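Local coordinates for protein GNA33 (Neisseria gonorrhoeae FA 1090, PDB 2G5D) that probably cleaves the glycosidic bond between N-acetylmuramic acid and N-acetylglucosamine in peptidoglycan, leaving a 1,6-anhydro ring, as a lytic transglycosylase, at residues A[76-81]-A[346-351]; A[26-31]-A[102-107]. All coordinates share one frame; numbering follows the deposited sequence.

Interaction 1 (A[76-81]-A[346-351])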
ATOM      1  N   GLN A  76     -21.602   5.544   4.911  1.00 33.90           N
ATOM      2  CA  GLN A  76     -22.970   5.048   5.030  1.00 33.18           C
ATOM      3  C   GLN A  76     -23.057   3.521   5.113  1.00 31.28           C
ATOM      4  O   GLN A  76     -22.537   2.794   4.260  1.00 30.35           O
ATOM      5  CB  GLN A  76     -23.846   5.596   3.901  1.00 33.57           C
ATOM      6  CG  GLN A  76     -25.371   5.335   4.028  1.00 35.74           C
ATOM      7  CD  GLN A  76     -25.942   5.544   5.431  1.00 38.71           C
ATOM      8  OE1 GLN A  76     -25.708   6.574   6.078  1.00 40.55           O
ATOM      9  NE2 GLN A  76     -26.723   4.572   5.894  1.00 38.45           N
ATOM     10  N   GLY A  77     -23.714   3.049   6.167  1.00 30.30           N
ATOM     11  CA  GLY A  77     -23.941   1.624   6.357  1.00 29.56           C
ATOM     12  C   GLY A  77     -22.927   0.929   7.256  1.00 29.98           C
ATOM     13  O   GLY A  77     -23.096  -0.256   7.576  1.00 29.32           O
ATOM     14  N   TRP A  78     -21.897   1.669   7.688  1.00 30.15           N
ATOM     15  CA  TRP A  78     -20.830   1.122   8.533  1.00 30.12           C
ATOM     16  C   TRP A  78     -20.829   1.705   9.952  1.00 30.05           C
ATOM     17  O   TRP A  78     -20.045   1.278  10.783  1.00 30.77           O
ATOM     18  CB  TRP A  78     -19.434   1.335   7.888  1.00 29.30           C
ATOM     19  CG  TRP A  78     -19.143   0.488   6.645  1.00 29.01           C
ATOM     20  CD1 TRP A  78     -19.368   0.849   5.342  1.00 27.28           C
ATOM     21  CD2 TRP A  78     -18.544  -0.827   6.600  1.00 28.25           C
ATOM     22  NE1 TRP A  78     -18.958  -0.144   4.499  1.00 28.57           N
ATOM     23  CE2 TRP A  78     -18.457  -1.191   5.233  1.00 26.64           C
ATOM     24  CE3 TRP A  78     -18.080  -1.734   7.584  1.00 28.52           C
ATOM     25  CZ2 TRP A  78     -17.935  -2.415   4.812  1.00 28.50           C
ATOM     26  CZ3 TRP A  78     -17.539  -2.947   7.162  1.00 27.90           C
ATOM     27  CH2 TRP A  78     -17.483  -3.283   5.792  1.00 28.58           C
ATOM     28  N   GLN A  79     -21.724   2.650  10.231  1.00 30.15           N
ATOM     29  CA  GLN A  79     -21.752   3.374  11.503  1.00 30.20           C
ATOM     30  C   GLN A  79     -21.975   2.460  12.704  1.00 29.63           C
ATOM     31  O   GLN A  79     -21.254   2.550  13.697  1.00 29.25           O
ATOM     32  CB  GLN A  79     -22.848   4.460  11.510  1.00 29.82           C
ATOM     33  CG  GLN A  79     -22.775   5.489  10.378  1.00 31.34           C
ATOM     34  CD  GLN A  79     -23.700   5.166   9.200  1.00 31.17           C
ATOM     35  OE1 GLN A  79     -23.904   4.003   8.838  1.00 31.38           O
ATOM     36  NE2 GLN A  79     -24.256   6.204   8.600  1.00 31.14           N
ATOM     37  N   ASP A  80     -23.008   1.622  12.614  1.00 29.08           N
ATOM     38  CA  ASP A  80     -23.367   0.661  13.661  1.00 28.35           C
ATOM     39  C   ASP A  80     -22.295  -0.411  13.959  1.00 28.07           C
ATOM     40  O   ASP A  80     -21.968  -0.641  15.134  1.00 27.51           O
ATOM     41  CB  ASP A  80     -24.721   0.005  13.341  1.00 27.93           C
ATOM     42  CG  ASP A  80     -25.891   0.846  13.783  1.00 28.14           C
ATOM     43  OD1 ASP A  80     -27.035   0.467  13.444  1.00 27.88           O
ATOM     44  OD2 ASP A  80     -25.679   1.879  14.479  1.00 27.58           O
ATOM     45  N   VAL A  81     -21.756  -1.057  12.923  1.00 28.06           N
ATOM     46  CA  VAL A  81     -20.644  -2.012  13.141  1.00 28.11           C
ATOM     47  C   VAL A  81     -19.406  -1.339  13.755  1.00 29.26           C
ATOM     48  O   VAL A  81     -18.777  -1.882  14.668  1.00 29.42           O
ATOM     49  CB  VAL A  81     -20.285  -2.897  11.888  1.00 28.72           C
ATOM     50  CG1 VAL A  81     -21.434  -3.891  11.563  1.00 26.86           C
ATOM     51  CG2 VAL A  81     -19.884  -2.035  10.651  1.00 26.97           C
ATOM     52  N   TYR A 346     -13.885  -4.556  -6.819  1.00 31.95           N
ATOM     53  CA  TYR A 346     -14.441  -5.824  -6.357  1.00 32.07           C
ATOM     54  C   TYR A 346     -14.682  -5.890  -4.844  1.00 32.34           C
ATOM     55  O   TYR A 346     -15.695  -6.461  -4.405  1.00 33.57           O
ATOM     56  CB  TYR A 346     -13.584  -7.001  -6.864  1.00 31.74           C
ATOM     57  CG  TYR A 346     -13.630  -7.139  -8.387  1.00 31.78           C
ATOM     58  CD1 TYR A 346     -12.521  -6.826  -9.171  1.00 32.42           C
ATOM     59  CD2 TYR A 346     -14.809  -7.515  -9.045  1.00 31.41           C
ATOM     60  CE1 TYR A 346     -12.570  -6.915 -10.574  1.00 31.09           C
ATOM     61  CE2 TYR A 346     -14.870  -7.612 -10.441  1.00 30.84           C
ATOM     62  CZ  TYR A 346     -13.743  -7.318 -11.197  1.00 31.65           C
ATOM     63  OH  TYR A 346     -13.780  -7.416 -12.574  1.00 31.73           O
ATOM     64  N   ILE A 347     -13.774  -5.302  -4.060  1.00 31.84           N
ATOM     65  CA  ILE A 347     -13.831  -5.367  -2.588  1.00 31.79           C
ATOM     66  C   ILE A 347     -14.181  -4.004  -2.015  1.00 31.33           C
ATOM     67  O   ILE A 347     -13.618  -2.992  -2.426  1.00 30.38           O
ATOM     68  CB  ILE A 347     -12.476  -5.856  -1.930  1.00 32.21           C
ATOM     69  CG1 ILE A 347     -11.989  -7.183  -2.550  1.00 32.07           C
ATOM     70  CG2 ILE A 347     -12.595  -5.923  -0.383  1.00 31.01           C
ATOM     71  CD1 ILE A 347     -13.014  -8.309  -2.582  1.00 33.26           C
ATOM     72  N   THR A 348     -15.138  -3.998  -1.085  1.00 30.70           N
ATOM     73  CA  THR A 348     -15.560  -2.779  -0.414  1.00 30.87           C
ATOM     74  C   THR A 348     -14.435  -2.379   0.549  1.00 30.44           C
ATOM     75  O   THR A 348     -13.957  -3.208   1.324  1.00 30.72           O
ATOM     76  CB  THR A 348     -16.918  -2.981   0.311  1.00 30.48           C
ATOM     77  OG1 THR A 348     -17.904  -3.400  -0.647  1.00 30.95           O
ATOM     78  CG2 THR A 348     -17.384  -1.678   0.947  1.00 29.45           C
ATOM     79  N   LEU A 349     -13.993  -1.127   0.463  1.00 30.29           N
ATOM     80  CA  LEU A 349     -12.822  -0.681   1.225  1.00 30.65           C
ATOM     81  C   LEU A 349     -13.152  -0.605   2.718  1.00 29.88           C
ATOM     82  O   LEU A 349     -14.141  -0.008   3.105  1.00 31.01           O
ATOM     83  CB  LEU A 349     -12.242   0.656   0.699  1.00 29.59           C
ATOM     84  CG  LEU A 349     -10.875   1.073   1.271  1.00 28.46           C
ATOM     85  CD1 LEU A 349      -9.720   0.135   0.806  1.00 27.14           C
ATOM     86  CD2 LEU A 349     -10.579   2.516   0.903  1.00 30.32           C
ATOM     87  N   GLY A 350     -12.318  -1.235   3.531  1.00 29.93           N
ATOM     88  CA  GLY A 350     -12.532  -1.346   4.975  1.00 29.62           C
ATOM     89  C   GLY A 350     -13.058  -2.700   5.454  1.00 30.02           C
ATOM     90  O   GLY A 350     -13.047  -2.979   6.652  1.00 31.20           O
ATOM     91  N   ALA A 351     -13.509  -3.546   4.527  1.00 29.81           N
ATOM     92  CA  ALA A 351     -14.235  -4.742   4.875  1.00 29.42           C
ATOM     93  C   ALA A 351     -13.336  -5.784   5.506  1.00 29.48           C
ATOM     94  O   ALA A 351     -12.200  -5.958   5.091  1.00 28.93           O
ATOM     95  CB  ALA A 351     -14.935  -5.340   3.656  1.00 29.69           C
TER
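The flat group here is the indole of Trp78, whose benzo end makes the closest contacts, CZ2 to Thr348 and CH2 to Ala351, with NE1 a little farther from Thr348 CG2. At the ring edge, near the plane, sits the methyl of Thr348, with CG2 4.0 Å from CZ2. Ala351 comes in obliquely at the far corner, its CA 3.7 Å from CH2 and its CB 3.9 Å from the same atom. Both residues belong to a type II beta turn, Thr348 to Ala351, which leads into strand 352-358 of the 3D domain, a family grouped with the double-psi beta barrels. The backbones stay well apart, so this single large side chain spans the gap, with CG anti to its own carbonyl carbon (chi1 -71°). Strand 403-413 and helix 58-72 also pack on the indole, through Leu412 and Phe65 among others, making it a buried apolar link between helices and barrel. Thr348 divides its roles: the methyl meets the indole while OG1 is hydrogen-bonded to Arg421. Gly350, at positive phi (102°), lets the turn bend, and Ala351 N closes it on Thr348 O at 3.3 Å. On the helix side, the bend before Trp78 is held by side-chain amides. Gln79 OE1 accepts Gly77 N at 2.8 Å, and Gln79 NE2 donates to Gln76 OE1 at 2.9 Å, approaching from above that carbonyl's plane.

Interaction 2 (A[26-31]-A[102-107])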
ATOM      1  N   GLY A  26     -29.223  -6.066  12.288  1.00 37.93           N
ATOM      2  CA  GLY A  26     -29.706  -6.031  10.905  1.00 38.17           C
ATOM      3  C   GLY A  26     -29.675  -7.397  10.232  1.00 37.43           C
ATOM      4  O   GLY A  26     -28.991  -8.315  10.682  1.00 37.80           O
ATOM      5  N   ILE A  27     -30.418  -7.519   9.141  1.00 36.95           N
ATOM      6  CA  ILE A  27     -30.866  -8.822   8.646  1.00 36.45           C
ATOM      7  C   ILE A  27     -29.972  -9.360   7.531  1.00 35.76           C
ATOM      8  O   ILE A  27     -29.819  -8.713   6.505  1.00 35.58           O
ATOM      9  CB  ILE A  27     -32.334  -8.712   8.182  1.00 36.53           C
ATOM     10  CG1 ILE A  27     -33.208  -8.243   9.351  1.00 37.05           C
ATOM     11  CG2 ILE A  27     -32.851 -10.049   7.576  1.00 36.73           C
ATOM     12  CD1 ILE A  27     -34.453  -7.501   8.931  1.00 37.86           C
ATOM     13  N   PRO A  28     -29.358 -10.540   7.738  1.00 35.84           N
ATOM     14  CA  PRO A  28     -28.449 -11.068   6.708  1.00 35.63           C
ATOM     15  C   PRO A  28     -29.184 -11.628   5.488  1.00 35.74           C
ATOM     16  O   PRO A  28     -30.266 -12.211   5.618  1.00 35.49           O
ATOM     17  CB  PRO A  28     -27.696 -12.200   7.423  1.00 35.92           C
ATOM     18  CG  PRO A  28     -28.313 -12.360   8.758  1.00 36.61           C
ATOM     19  CD  PRO A  28     -29.461 -11.428   8.913  1.00 35.67           C
ATOM     20  N   ASP A  29     -28.607 -11.413   4.309  1.00 35.76           N
ATOM     21  CA  ASP A  29     -29.018 -12.123   3.107  1.00 35.65           C
ATOM     22  C   ASP A  29     -28.787 -13.605   3.390  1.00 35.21           C
ATOM     23  O   ASP A  29     -27.781 -13.965   4.020  1.00 34.40           O
ATOM     24  CB  ASP A  29     -28.216 -11.624   1.904  1.00 35.78           C
ATOM     25  CG  ASP A  29     -28.546 -10.182   1.555  1.00 35.82           C
ATOM     26  OD1 ASP A  29     -29.712  -9.906   1.255  1.00 39.21           O
ATOM     27  OD2 ASP A  29     -27.663  -9.313   1.589  1.00 34.76           O
ATOM     28  N   PRO A  30     -29.751 -14.463   2.995  1.00 34.75           N
ATOM     29  CA  PRO A  30     -29.619 -15.871   3.380  1.00 34.28           C
ATOM     30  C   PRO A  30     -28.564 -16.651   2.567  1.00 33.86           C
ATOM     31  O   PRO A  30     -28.118 -16.189   1.512  1.00 33.54           O
ATOM     32  CB  PRO A  30     -31.026 -16.422   3.184  1.00 34.34           C
ATOM     33  CG  PRO A  30     -31.670 -15.519   2.178  1.00 34.31           C
ATOM     34  CD  PRO A  30     -30.997 -14.191   2.251  1.00 34.48           C
ATOM     35  N   ALA A  31     -28.151 -17.805   3.094  1.00 33.35           N
ATOM     36  CA  ALA A  31     -27.122 -18.647   2.480  1.00 32.61           C
ATOM     37  C   ALA A  31     -27.463 -18.955   1.017  1.00 32.43           C
ATOM     38  O   ALA A  31     -28.627 -19.192   0.673  1.00 31.56           O
ATOM     39  CB  ALA A  31     -26.921 -19.919   3.287  1.00 32.19           C
ATOM     40  N   TYR A 102     -22.811  -9.743  13.390  1.00 29.30           N
ATOM     41  CA  TYR A 102     -23.003  -8.463  12.693  1.00 29.48           C
ATOM     42  C   TYR A 102     -22.653  -8.466  11.196  1.00 29.46           C
ATOM     43  O   TYR A 102     -23.054  -7.562  10.451  1.00 29.32           O
ATOM     44  CB  TYR A 102     -22.255  -7.344  13.444  1.00 29.95           C
ATOM     45  CG  TYR A 102     -22.922  -6.896  14.745  1.00 29.61           C
ATOM     46  CD1 TYR A 102     -22.639  -7.517  15.953  1.00 29.76           C
ATOM     47  CD2 TYR A 102     -23.847  -5.835  14.743  1.00 30.42           C
ATOM     48  CE1 TYR A 102     -23.261  -7.091  17.147  1.00 31.86           C
ATOM     49  CE2 TYR A 102     -24.470  -5.407  15.913  1.00 31.76           C
ATOM     50  CZ  TYR A 102     -24.173  -6.037  17.119  1.00 30.66           C
ATOM     51  OH  TYR A 102     -24.792  -5.603  18.281  1.00 31.75           O
ATOM     52  N   PHE A 103     -21.921  -9.487  10.762  1.00 29.72           N
ATOM     53  CA  PHE A 103     -21.453  -9.591   9.379  1.00 30.07           C
ATOM     54  C   PHE A 103     -21.915 -10.888   8.734  1.00 29.49           C
ATOM     55  O   PHE A 103     -22.183 -11.896   9.417  1.00 29.51           O
ATOM     56  CB  PHE A 103     -19.907  -9.478   9.260  1.00 29.29           C
ATOM     57  CG  PHE A 103     -19.321  -8.193   9.822  1.00 30.04           C
ATOM     58  CD1 PHE A 103     -19.242  -7.990  11.200  1.00 28.21           C
ATOM     59  CD2 PHE A 103     -18.831  -7.197   8.964  1.00 27.72           C
ATOM     60  CE1 PHE A 103     -18.727  -6.814  11.725  1.00 30.04           C
ATOM     61  CE2 PHE A 103     -18.285  -6.021   9.476  1.00 29.31           C
ATOM     62  CZ  PHE A 103     -18.218  -5.830  10.872  1.00 26.70           C
ATOM     63  N   THR A 104     -22.021 -10.831   7.410  1.00 29.54           N
ATOM     64  CA  THR A 104     -22.305 -11.986   6.563  1.00 28.96           C
ATOM     65  C   THR A 104     -21.122 -12.213   5.629  1.00 28.86           C
ATOM     66  O   THR A 104     -20.622 -11.253   5.016  1.00 27.42           O
ATOM     67  CB  THR A 104     -23.616 -11.750   5.747  1.00 29.65           C
ATOM     68  OG1 THR A 104     -24.716 -11.662   6.651  1.00 28.31           O
ATOM     69  CG2 THR A 104     -23.862 -12.877   4.720  1.00 28.75           C
ATOM     70  N   PRO A 105     -20.646 -13.481   5.516  1.00 29.36           N
ATOM     71  CA  PRO A 105     -19.563 -13.769   4.583  1.00 29.21           C
ATOM     72  C   PRO A 105     -20.043 -13.990   3.129  1.00 29.54           C
ATOM     73  O   PRO A 105     -20.994 -14.736   2.874  1.00 29.21           O
ATOM     74  CB  PRO A 105     -18.929 -15.063   5.149  1.00 29.56           C
ATOM     75  CG  PRO A 105     -19.703 -15.408   6.388  1.00 28.84           C
ATOM     76  CD  PRO A 105     -21.027 -14.692   6.265  1.00 28.87           C
ATOM     77  N   TRP A 106     -19.371 -13.326   2.203  1.00 29.92           N
ATOM     78  CA  TRP A 106     -19.625 -13.480   0.762  1.00 29.36           C
ATOM     79  C   TRP A 106     -18.391 -14.073   0.128  1.00 29.57           C
ATOM     80  O   TRP A 106     -17.371 -13.385  -0.011  1.00 29.05           O
ATOM     81  CB  TRP A 106     -19.925 -12.140   0.084  1.00 28.65           C
ATOM     82  CG  TRP A 106     -21.176 -11.486   0.585  1.00 28.60           C
ATOM     83  CD1 TRP A 106     -21.314 -10.779   1.754  1.00 28.69           C
ATOM     84  CD2 TRP A 106     -22.461 -11.481  -0.049  1.00 29.98           C
ATOM     85  NE1 TRP A 106     -22.601 -10.314   1.868  1.00 28.73           N
ATOM     86  CE2 TRP A 106     -23.327 -10.720   0.777  1.00 28.95           C
ATOM     87  CE3 TRP A 106     -22.963 -12.009  -1.261  1.00 28.31           C
ATOM     88  CZ2 TRP A 106     -24.672 -10.488   0.443  1.00 28.91           C
ATOM     89  CZ3 TRP A 106     -24.311 -11.779  -1.594  1.00 28.66           C
ATOM     90  CH2 TRP A 106     -25.146 -11.032  -0.738  1.00 29.40           C
ATOM     91  N   GLN A 107     -18.491 -15.352  -0.250  1.00 30.22           N
ATOM     92  CA  GLN A 107     -17.416 -16.021  -0.992  1.00 29.79           C
ATOM     93  C   GLN A 107     -17.265 -15.392  -2.387  1.00 29.92           C
ATOM     94  O   GLN A 107     -18.261 -15.130  -3.069  1.00 30.14           O
ATOM     95  CB  GLN A 107     -17.697 -17.511  -1.104  1.00 30.23           C
ATOM     96  CG  GLN A 107     -16.573 -18.238  -1.795  1.00 31.29           C
ATOM     97  CD  GLN A 107     -16.690 -19.742  -1.692  1.00 35.01           C
ATOM     98  OE1 GLN A 107     -17.760 -20.306  -1.927  1.00 32.55           O
ATOM     99  NE2 GLN A 107     -15.576 -20.406  -1.364  1.00 36.84           N
TER
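Pro28 and Thr104 make the closest approach, a contact of carbon with oxygen: CB of the proline ring lies 3.1 Å from Thr104 OG1. The hydroxyl has its real polar partner in Asn414, whose OD1 bonds to it while its ND2 reaches Gly26 O. One asparagine amide thus ties the extended N-terminal segment to strand 103-110.

Looser van der Waals packing comes next along the chain. The methyl of Thr104, with CG2 anti to the backbone N, lies beside the main chain of Asp29, 4.1 Å from its carbonyl O. Val44 of the adjacent strand 40-44 touches both Asp29 and Thr104.

The third kind is carboxylate against aromatic edge. Asp29 OD2 lies in the plane of the Trp106 indole, 3.4 Å from CZ2 and 3.8 Å from CH2, and the carboxylate is turned 68° from the ring. The other oxygen, OD1, makes a long, weak ion pair with Lys417.

An anionic oxygen at the C-H rim of an indole meets the ring's slightly positive periphery, so the approach is probably mildly attractive; such side-chain contacts and the Asn414 bridge join segment to strand, with no backbone pairing between the two.

In the fold
From the N terminus the chain runs through 26-31, then strands 34-37 and 40-44, the helices 58-72, 79-86 and 92-102, and into strand 103-110, where interaction 2 closes the first loop. Segment 76-81 lies within that loop and runs into the start of helix 79-86, which the disulfide Cys69-Cys82 joins to helix 58-72. Its partner 346-351 follows 265 residues later, between strands 339-342 and 352-358, so interaction 1 closes a far longer loop and the two cross. They meet in space at Phe103, which packs on Trp78 and Val81. Strand 103-110 pairs with strand 403-413, so the helical layer, the N-terminal segment and the 3D-domain barrel are tied around one shared strand region.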